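Local coordinates for protein botulinum neurotoxin type G (Clostridium botulinum, PDB 3MPP) that attaches to the nerve-cell surface through its receptor-binding domain and delivers a zinc protease light chain into the host cytosol, at residues A[90-95]-A[185-190]; A[85-90]-A[108-113]; A[321-326]-A[336-341]. The protein carries 4 engineered substitutions. All blocks are in the same frame, centred on the assembly; numbering follows the deposited sequence.

Interaction 1: residues A[90-95]-A[185-190]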
loop_
_atom_site.group_PDB
_atom_site.type_symbol
_atom_site.label_atom_id
_atom_site.label_comp_id
_atom_site.label_asym_id
_atom_site.label_seq_id
_atom_site.Cartn_x
_atom_site.Cartn_y
_atom_site.Cartn_z
ATOM N N GLU A 90 11.861 20.304 -2.242
ATOM C CA GLU A 90 11.611 19.510 -3.432
ATOM C C GLU A 90 12.903 18.848 -3.876
ATOM O O GLU A 90 13.943 19.499 -3.991
ATOM C CB GLU A 90 11.025 20.361 -4.570
ATOM C CG GLU A 90 10.690 19.532 -5.811
ATOM C CD GLU A 90 10.228 20.363 -6.995
ATOM O OE1 GLU A 90 9.976 21.569 -6.819
ATOM O OE2 GLU A 90 10.119 19.803 -8.103
ATOM N N TYR A 91 12.845 17.544 -4.105
ATOM C CA TYR A 91 14.029 16.814 -4.529
ATOM C C TYR A 91 13.682 15.875 -5.667
ATOM O O TYR A 91 12.612 15.282 -5.690
ATOM C CB TYR A 91 14.666 16.043 -3.360
ATOM C CG TYR A 91 13.720 15.115 -2.625
ATOM C CD1 TYR A 91 13.607 13.771 -2.983
ATOM C CD2 TYR A 91 12.938 15.585 -1.575
ATOM C CE1 TYR A 91 12.729 12.911 -2.303
ATOM C CE2 TYR A 91 12.064 14.748 -0.896
ATOM C CZ TYR A 91 11.967 13.416 -1.260
ATOM O OH TYR A 91 11.090 12.613 -0.584
ATOM N N THR A 92 14.596 15.774 -6.623
ATOM C CA THR A 92 14.438 14.879 -7.752
ATOM C C THR A 92 14.645 13.444 -7.262
ATOM O O THR A 92 15.429 13.198 -6.334
ATOM C CB THR A 92 15.473 15.243 -8.837
ATOM O OG1 THR A 92 15.304 16.616 -9.172
ATOM C CG2 THR A 92 15.295 14.405 -10.093
ATOM N N ILE A 93 13.918 12.504 -7.855
ATOM C CA ILE A 93 14.128 11.092 -7.561
ATOM C C ILE A 93 14.470 10.311 -8.825
ATOM O O ILE A 93 15.226 9.349 -8.771
ATOM C CB ILE A 93 12.917 10.440 -6.865
ATOM C CG1 ILE A 93 11.650 10.595 -7.693
ATOM C CG2 ILE A 93 12.712 11.034 -5.464
ATOM C CD1 ILE A 93 10.511 9.691 -7.205
ATOM N N ILE A 94 13.901 10.727 -9.955
ATOM C CA ILE A 94 14.173 10.085 -11.237
ATOM C C ILE A 94 14.323 11.159 -12.308
ATOM O O ILE A 94 13.507 12.078 -12.388
ATOM C CB ILE A 94 13.038 9.131 -11.662
ATOM C CG1 ILE A 94 12.671 8.162 -10.532
ATOM C CG2 ILE A 94 13.443 8.353 -12.911
ATOM C CD1 ILE A 94 11.369 7.396 -10.777
ATOM N N SER A 95 15.362 11.055 -13.130
ATOM C CA SER A 95 15.570 12.058 -14.163
ATOM C C SER A 95 16.195 11.490 -15.425
ATOM O O SER A 95 16.925 10.495 -15.387
ATOM C CB SER A 95 16.440 13.196 -13.640
ATOM O OG SER A 95 17.802 12.808 -13.603
ATOM N N LYS A 185 17.948 8.481 -8.154
ATOM C CA LYS A 185 18.801 9.099 -7.146
ATOM C C LYS A 185 18.109 10.316 -6.548
ATOM O O LYS A 185 17.441 11.051 -7.257
ATOM C CB LYS A 185 20.108 9.539 -7.821
ATOM C CG LYS A 185 21.142 10.132 -6.910
ATOM C CD LYS A 185 22.328 10.638 -7.732
ATOM C CE LYS A 185 23.509 11.005 -6.846
ATOM N NZ LYS A 185 24.756 11.178 -7.645
ATOM N N LEU A 186 18.267 10.523 -5.243
ATOM C CA LEU A 186 17.750 11.727 -4.596
ATOM C C LEU A 186 18.652 12.915 -4.901
ATOM O O LEU A 186 19.831 12.890 -4.568
ATOM C CB LEU A 186 17.661 11.540 -3.078
ATOM C CG LEU A 186 16.412 10.842 -2.505
ATOM C CD1 LEU A 186 16.095 9.524 -3.210
ATOM C CD2 LEU A 186 16.579 10.620 -0.993
ATOM N N ILE A 187 18.098 13.953 -5.527
ATOM C CA ILE A 187 18.855 15.179 -5.796
ATOM C C ILE A 187 18.256 16.364 -5.054
ATOM O O ILE A 187 17.060 16.642 -5.197
ATOM C CB ILE A 187 18.860 15.537 -7.307
ATOM C CG1 ILE A 187 19.187 14.311 -8.173
ATOM C CG2 ILE A 187 19.826 16.702 -7.582
ATOM C CD1 ILE A 187 20.519 13.672 -7.861
ATOM N N ASN A 188 19.093 17.068 -4.294
ATOM C CA ASN A 188 18.688 18.250 -3.527
ATOM C C ASN A 188 17.823 17.957 -2.291
ATOM O O ASN A 188 17.137 18.849 -1.778
ATOM C CB ASN A 188 17.972 19.268 -4.423
ATOM C CG ASN A 188 18.789 19.652 -5.638
ATOM O OD1 ASN A 188 20.012 19.823 -5.554
ATOM N ND2 ASN A 188 18.116 19.788 -6.787
ATOM N N CYS A 189 17.851 16.722 -1.800
ATOM C CA CYS A 189 17.090 16.408 -0.592
ATOM C C CYS A 189 17.901 16.788 0.650
ATOM O O CYS A 189 19.050 16.380 0.792
ATOM C CB CYS A 189 16.713 14.925 -0.554
ATOM S SG CYS A 189 15.744 14.501 0.906
ATOM N N THR A 190 17.308 17.556 1.559
ATOM C CA THR A 190 18.067 18.064 2.701
ATOM C C THR A 190 17.915 17.235 3.988
ATOM O O THR A 190 18.590 17.481 4.980
ATOM C CB THR A 190 17.729 19.542 2.990
ATOM O OG1 THR A 190 16.331 19.660 3.254
ATOM C CG2 THR A 190 18.097 20.418 1.792
HETATM O O HOH W 1 15.114 19.830 -6.808
#
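Thr92 and Ile187 form an antiparallel hydrogen-bonded pair, their CA atoms 4.8 Å apart, where strands 90-92 and 185-187 run with their N-to-C directions 142° apart. These are neighbouring strands in a seven-stranded antiparallel sheet of the concanavalin-like N-terminal half of the receptor-binding domain, brought together across some ninety residues of sequence. Two bonds close the pair: Ile187 N gives the straighter one to Thr92 O, whereas Thr92 N reaches Ile187 O by a more bent bond, though on a lone pair in the carbonyl plane. Lys185 N then bonds Ile93 O, so pairing continues into the classic beta bulge that Ile93 and Ile94 make opposite Val105.

The side chains of Thr92 and Ile187 run alongside each other in one direction, with their CB atoms 3.7 Å apart. Tyr91 belongs to the opposite face with Leu186, whose CG meets ring atom CD1 at 4.1 Å; Val196 of strand 195-204 also packs on Leu186. The CG of Tyr91 lies between its backbone N and carbonyl carbon (chi1 54°), and the ring that begins there meets Cys189, just past the strand. Cys189, its SG anti to the backbone N, sets its sulfur over one ring face. In this sulfur-aromatic contact, Cys189 SG stands 4.1 Å from the Tyr91 ring centroid and 17° off the ring normal, displaced toward CD2 and CE2.

Interaction 2: residues A[85-90]-A[108-113]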
loop_
_atom_site.group_PDB
_atom_site.type_symbol
_atom_site.label_atom_id
_atom_site.label_comp_id
_atom_site.label_asym_id
_atom_site.label_seq_id
_atom_site.Cartn_x
_atom_site.Cartn_y
_atom_site.Cartn_z
ATOM N N THR A 85 10.470 21.294 6.511
ATOM C CA THR A 85 11.389 20.621 5.588
ATOM C C THR A 85 10.601 19.751 4.613
ATOM O O THR A 85 10.809 19.797 3.405
ATOM C CB THR A 85 12.447 19.773 6.335
ATOM O OG1 THR A 85 13.273 20.642 7.113
ATOM C CG2 THR A 85 13.329 18.995 5.347
ATOM N N TYR A 86 9.669 18.977 5.151
ATOM C CA TYR A 86 8.858 18.078 4.348
ATOM C C TYR A 86 8.084 18.870 3.289
ATOM O O TYR A 86 8.065 18.499 2.114
ATOM C CB TYR A 86 7.930 17.272 5.269
ATOM C CG TYR A 86 6.883 16.404 4.588
ATOM C CD1 TYR A 86 7.169 15.092 4.213
ATOM C CD2 TYR A 86 5.591 16.885 4.361
ATOM C CE1 TYR A 86 6.206 14.288 3.606
ATOM C CE2 TYR A 86 4.614 16.078 3.763
ATOM C CZ TYR A 86 4.931 14.791 3.390
ATOM O OH TYR A 86 3.985 13.997 2.803
ATOM N N LEU A 87 7.482 19.981 3.698
ATOM C CA LEU A 87 6.677 20.790 2.788
ATOM C C LEU A 87 7.482 21.591 1.764
ATOM O O LEU A 87 7.023 21.810 0.648
ATOM C CB LEU A 87 5.798 21.763 3.579
ATOM C CG LEU A 87 4.623 21.117 4.297
ATOM C CD1 LEU A 87 3.791 22.179 5.001
ATOM C CD2 LEU A 87 3.796 20.351 3.285
ATOM N N GLN A 88 8.671 22.042 2.146
ATOM C CA GLN A 88 9.378 23.036 1.337
ATOM C C GLN A 88 10.521 22.473 0.490
ATOM O O GLN A 88 10.986 23.124 -0.447
ATOM C CB GLN A 88 9.885 24.165 2.236
ATOM C CG GLN A 88 8.752 24.897 2.961
ATOM C CD GLN A 88 9.239 26.063 3.798
ATOM O OE1 GLN A 88 10.312 26.614 3.552
ATOM N NE2 GLN A 88 8.448 26.449 4.794
ATOM N N ASN A 89 10.973 21.269 0.819
ATOM C CA ASN A 89 12.132 20.688 0.132
ATOM C C ASN A 89 11.699 19.793 -1.024
ATOM O O ASN A 89 11.194 18.690 -0.815
ATOM C CB ASN A 89 13.032 19.946 1.132
ATOM C CG ASN A 89 14.209 19.190 0.473
ATOM O OD1 ASN A 89 14.497 18.057 0.850
ATOM N ND2 ASN A 89 14.905 19.828 -0.466
ATOM N N GLU A 90 11.861 20.304 -2.242
ATOM C CA GLU A 90 11.611 19.510 -3.432
ATOM C C GLU A 90 12.903 18.848 -3.876
ATOM O O GLU A 90 13.943 19.499 -3.991
ATOM C CB GLU A 90 11.025 20.361 -4.570
ATOM C CG GLU A 90 10.690 19.532 -5.811
ATOM C CD GLU A 90 10.228 20.363 -6.995
ATOM O OE1 GLU A 90 9.976 21.569 -6.819
ATOM O OE2 GLU A 90 10.119 19.803 -8.103
ATOM N N LYS A 108 7.902 16.621 -3.481
ATOM C CA LYS A 108 7.928 17.750 -2.568
ATOM C C LYS A 108 6.852 17.524 -1.516
ATOM O O LYS A 108 5.675 17.834 -1.723
ATOM C CB LYS A 108 7.705 19.071 -3.310
ATOM C CG LYS A 108 7.984 20.315 -2.467
ATOM C CD LYS A 108 7.595 21.577 -3.221
ATOM C CE LYS A 108 7.986 22.844 -2.474
ATOM N NZ LYS A 108 7.536 24.042 -3.244
ATOM N N GLY A 109 7.260 16.958 -0.390
ATOM C CA GLY A 109 6.322 16.661 0.670
ATOM C C GLY A 109 5.280 15.685 0.172
ATOM O O GLY A 109 5.603 14.578 -0.256
ATOM N N ASN A 110 4.024 16.111 0.220
ATOM C CA ASN A 110 2.908 15.284 -0.187
ATOM C C ASN A 110 2.554 15.490 -1.661
ATOM O O ASN A 110 1.423 15.238 -2.078
ATOM C CB ASN A 110 1.700 15.571 0.697
ATOM C CG ASN A 110 1.310 17.036 0.684
ATOM O OD1 ASN A 110 2.170 17.922 0.620
ATOM N ND2 ASN A 110 0.009 17.301 0.745
ATOM N N ARG A 111 3.529 15.948 -2.442
ATOM C CA ARG A 111 3.333 16.127 -3.880
ATOM C C ARG A 111 4.298 15.261 -4.665
ATOM O O ARG A 111 5.487 15.203 -4.360
ATOM C CB ARG A 111 3.573 17.582 -4.301
ATOM C CG ARG A 111 2.486 18.553 -3.928
ATOM C CD ARG A 111 2.769 19.946 -4.489
ATOM N NE ARG A 111 1.628 20.811 -4.234
ATOM C CZ ARG A 111 1.421 21.986 -4.806
ATOM N NH1 ARG A 111 2.291 22.466 -5.687
ATOM N NH2 ARG A 111 0.333 22.679 -4.491
ATOM N N ILE A 112 3.786 14.615 -5.699
ATOM C CA ILE A 112 4.637 13.940 -6.660
ATOM C C ILE A 112 4.544 14.753 -7.946
ATOM O O ILE A 112 3.446 15.099 -8.380
ATOM C CB ILE A 112 4.183 12.481 -6.879
ATOM C CG1 ILE A 112 5.089 11.782 -7.891
ATOM C CG2 ILE A 112 2.739 12.434 -7.316
ATOM C CD1 ILE A 112 6.314 11.157 -7.280
ATOM N N ILE A 113 5.694 15.074 -8.537
ATOM C CA ILE A 113 5.767 16.119 -9.563
ATOM C C ILE A 113 6.499 15.672 -10.824
ATOM O O ILE A 113 7.595 15.119 -10.758
ATOM C CB ILE A 113 6.521 17.355 -9.036
ATOM C CG1 ILE A 113 5.839 17.929 -7.795
ATOM C CG2 ILE A 113 6.661 18.406 -10.121
ATOM C CD1 ILE A 113 6.691 18.966 -7.082
HETATM O O HOH W 2 9.900 17.160 0.817
HETATM O O HOH W 3 9.913 25.590 -1.430
HETATM O O HOH W 4 9.934 23.791 -5.106
#
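Over one face of the Tyr86 ring sits Gly109 CA, 3.5 Å from the ring centroid and 10° off the normal, which defines a CH-pi contact; Asn110 N approaches the same ring obliquely near the hydroxyl. Tyr86 lies in the short helix 83-88, and Gly109 and Asn110 are the central residues of the type II' turn from Lys108 to Arg111, so the contact seats a helix end on a beta-hairpin turn of the N-terminal subdomain. The positive phi of Gly109 (61°) suits the first central position of that turn, and a CB there would clash with Tyr86 O.

Water bridges supply much of the polar link. One water donates to both Tyr86 O and Asn89 O and accepts from Gly109 N at 2.9 Å, joining the helix end to the turn. Lys108, extended throughout, runs beside the helix terminus: its CE comes within 3.4 Å of Leu87 O, while its CG packs 3.7 Å from Glu90 CB where the two side chains cross at about a right angle. Lys108 NZ and Glu90 OE1 remain 5.0 Å apart, bridged by a second water; Glu90 OE2 bonds Ser106 OG. The opposite charges are thus coupled through water rather than by direct contact, and with Lys108 CE against Leu87 O, the positive charge would probably be stabilised somewhat by the carbonyl end of the short helix.

Interaction 3: residues A[321-326]-A[336-341]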
loop_
_atom_site.group_PDB
_atom_site.type_symbol
_atom_site.label_atom_id
_atom_site.label_comp_id
_atom_site.label_asym_id
_atom_site.label_seq_id
_atom_site.Cartn_x
_atom_site.Cartn_y
_atom_site.Cartn_z
ATOM N N ARG A 321 -6.154 -16.560 21.209
ATOM C CA ARG A 321 -6.469 -16.881 19.833
ATOM C C ARG A 321 -7.915 -16.539 19.617
ATOM O O ARG A 321 -8.697 -16.499 20.574
ATOM C CB ARG A 321 -6.240 -18.373 19.575
ATOM C CG ARG A 321 -6.721 -18.851 18.204
ATOM C CD ARG A 321 -6.230 -20.261 17.921
ATOM N NE ARG A 321 -4.778 -20.280 17.797
ATOM C CZ ARG A 321 -4.057 -21.387 17.660
ATOM N NH1 ARG A 321 -4.654 -22.579 17.637
ATOM N NH2 ARG A 321 -2.740 -21.298 17.544
ATOM N N VAL A 322 -8.271 -16.280 18.362
ATOM C CA VAL A 322 -9.641 -15.966 18.013
ATOM C C VAL A 322 -10.435 -17.252 17.824
ATOM O O VAL A 322 -10.017 -18.128 17.072
ATOM C CB VAL A 322 -9.709 -15.124 16.718
ATOM C CG1 VAL A 322 -11.154 -14.852 16.345
ATOM C CG2 VAL A 322 -8.920 -13.789 16.881
ATOM N N TYR A 323 -11.574 -17.361 18.508
ATOM C CA TYR A 323 -12.459 -18.520 18.351
ATOM C C TYR A 323 -13.861 -18.148 17.884
ATOM O O TYR A 323 -14.417 -17.116 18.269
ATOM C CB TYR A 323 -12.553 -19.352 19.641
ATOM C CG TYR A 323 -11.278 -20.085 19.998
ATOM C CD1 TYR A 323 -11.055 -21.386 19.574
ATOM C CD2 TYR A 323 -10.291 -19.461 20.752
ATOM C CE1 TYR A 323 -9.888 -22.062 19.909
ATOM C CE2 TYR A 323 -9.120 -20.114 21.080
ATOM C CZ TYR A 323 -8.923 -21.414 20.660
ATOM O OH TYR A 323 -7.748 -22.039 20.982
ATOM N N VAL A 324 -14.432 -19.017 17.066
ATOM C CA VAL A 324 -15.799 -18.871 16.624
ATOM C C VAL A 324 -16.721 -19.808 17.413
ATOM O O VAL A 324 -16.432 -20.997 17.552
ATOM C CB VAL A 324 -15.901 -19.179 15.126
ATOM C CG1 VAL A 324 -17.372 -19.284 14.693
ATOM C CG2 VAL A 324 -15.180 -18.098 14.337
ATOM N N LEU A 325 -17.828 -19.279 17.922
ATOM C CA LEU A 325 -18.799 -20.129 18.601
ATOM C C LEU A 325 -19.548 -20.952 17.556
ATOM O O LEU A 325 -20.354 -20.417 16.810
ATOM C CB LEU A 325 -19.761 -19.279 19.433
ATOM C CG LEU A 325 -19.278 -19.012 20.862
ATOM C CD1 LEU A 325 -18.058 -18.111 20.857
ATOM C CD2 LEU A 325 -20.390 -18.417 21.723
ATOM N N VAL A 326 -19.282 -22.250 17.496
ATOM C CA VAL A 326 -19.825 -23.075 16.414
ATOM C C VAL A 326 -21.291 -23.464 16.551
ATOM O O VAL A 326 -21.951 -23.728 15.552
ATOM C CB VAL A 326 -18.999 -24.357 16.190
ATOM C CG1 VAL A 326 -17.696 -24.018 15.503
ATOM C CG2 VAL A 326 -18.757 -25.071 17.499
ATOM N N PHE A 336 -14.864 -14.998 20.250
ATOM C CA PHE A 336 -14.392 -15.377 21.582
ATOM C C PHE A 336 -12.869 -15.297 21.592
ATOM O O PHE A 336 -12.206 -16.062 20.901
ATOM C CB PHE A 336 -14.866 -16.811 21.872
ATOM C CG PHE A 336 -14.404 -17.388 23.210
ATOM C CD1 PHE A 336 -14.527 -16.662 24.398
ATOM C CD2 PHE A 336 -13.905 -18.685 23.276
ATOM C CE1 PHE A 336 -14.117 -17.212 25.622
ATOM C CE2 PHE A 336 -13.499 -19.252 24.500
ATOM C CZ PHE A 336 -13.606 -18.518 25.669
ATOM N N LEU A 337 -12.308 -14.344 22.336
ATOM C CA LEU A 337 -10.854 -14.170 22.340
ATOM C C LEU A 337 -10.385 -14.834 23.621
ATOM O O LEU A 337 -10.703 -14.350 24.713
ATOM C CB LEU A 337 -10.462 -12.672 22.293
ATOM C CG LEU A 337 -11.146 -11.829 21.211
ATOM C CD1 LEU A 337 -10.657 -10.358 21.197
ATOM C CD2 LEU A 337 -10.977 -12.479 19.836
ATOM N N ALA A 338 -9.678 -15.961 23.496
ATOM C CA ALA A 338 -9.410 -16.829 24.662
ATOM C C ALA A 338 -8.060 -17.562 24.630
ATOM O O ALA A 338 -7.455 -17.732 23.567
ATOM C CB ALA A 338 -10.540 -17.845 24.799
ATOM N N PRO A 339 -7.589 -18.005 25.803
ATOM C CA PRO A 339 -6.431 -18.903 25.818
ATOM C C PRO A 339 -6.699 -20.145 24.971
ATOM O O PRO A 339 -7.851 -20.575 24.822
ATOM C CB PRO A 339 -6.306 -19.311 27.301
ATOM C CG PRO A 339 -7.050 -18.234 28.069
ATOM C CD PRO A 339 -8.145 -17.758 27.149
ATOM N N ILE A 340 -5.633 -20.723 24.436
ATOM C CA ILE A 340 -5.731 -21.935 23.635
ATOM C C ILE A 340 -6.485 -23.028 24.377
ATOM O O ILE A 340 -6.275 -23.243 25.577
ATOM C CB ILE A 340 -4.339 -22.472 23.249
ATOM C CG1 ILE A 340 -3.478 -21.346 22.674
ATOM C CG2 ILE A 340 -4.468 -23.636 22.264
ATOM C CD1 ILE A 340 -4.179 -20.530 21.598
ATOM N N ASN A 341 -7.360 -23.725 23.658
ATOM C CA ASN A 341 -8.197 -24.755 24.276
ATOM C C ASN A 341 -8.656 -25.793 23.259
ATOM O O ASN A 341 -8.619 -25.535 22.053
ATOM C CB ASN A 341 -9.437 -24.096 24.894
ATOM C CG ASN A 341 -10.353 -23.479 23.836
ATOM O OD1 ASN A 341 -11.196 -24.167 23.265
ATOM N ND2 ASN A 341 -10.180 -22.177 23.565
HETATM O O HOH W 5 -7.304 -24.598 19.609
#
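Tyr323 leaves its backbone with CG anti to its own carbonyl carbon (chi1 -69°), and Asn341 leaves with CG between its backbone N and carbonyl carbon (chi1 66°); the two side chains meet tip to tip. Asn341 ND2 lies 3.2 Å above one face of the Tyr323 ring, offset toward the rim nearest CZ and CE2, with amide and ring planes 37° apart. The same ND2 donates an almost straight bond to Pro339 O, in the plane of both the amide and the carbonyl, which fixes the amide's rotation; Asn341 OD1 accepts from Asp343 N.

Strands 320-325 and 332-339 form a beta hairpin of the trefoil-type C-terminal subdomain. Arg321 with Ala338 and Tyr323 with Phe336 are hydrogen-bonded pairs, the shortest bond being Tyr323 N to Phe336 O at 2.8 Å. Between them, the non-hydrogen-bonded pair Val322 and Leu337 turns to the other face, where Val322 CG2 meets Leu337 CD2 at 3.8 Å. Beyond Tyr323, Leu325 CD1 packs on Phe336 CB at 3.6 Å. Ile340 CD1 lies over one face of the Arg321 guanidinium, toward its rim, and Arg321 NH1 forms a salt bridge with Asp348.

Tyr323 OH accepts from Asn341 N at 3.2 Å and also bonds a water that donates to Asn341 O. The hydroxyl therefore ties the chain just past the strand back to the hairpin, extending the backbone pairing through a side chain.

Interactions 1 and 2 adjoin in the N-terminal subdomain, their centres 10 Å apart. They share Glu90, where helix 83-88 passes into strand 90-98, and both reach the same seven-stranded sheet. Asn89 joins them directly: its ND2 is 2.8 Å from Asn188 O, and its OD1 is 2.9 Å from Thr190 N, both probable hydrogen bonds. Interaction 3 belongs to the C-terminal subdomain on the opposite side of the chain's centre; its centre lies 51 Å from that of interaction 1 and 47 Å from that of interaction 2. All three lie away from the inferred ganglioside-binding motif, which includes Trp402, and describe packing within the two subdomains.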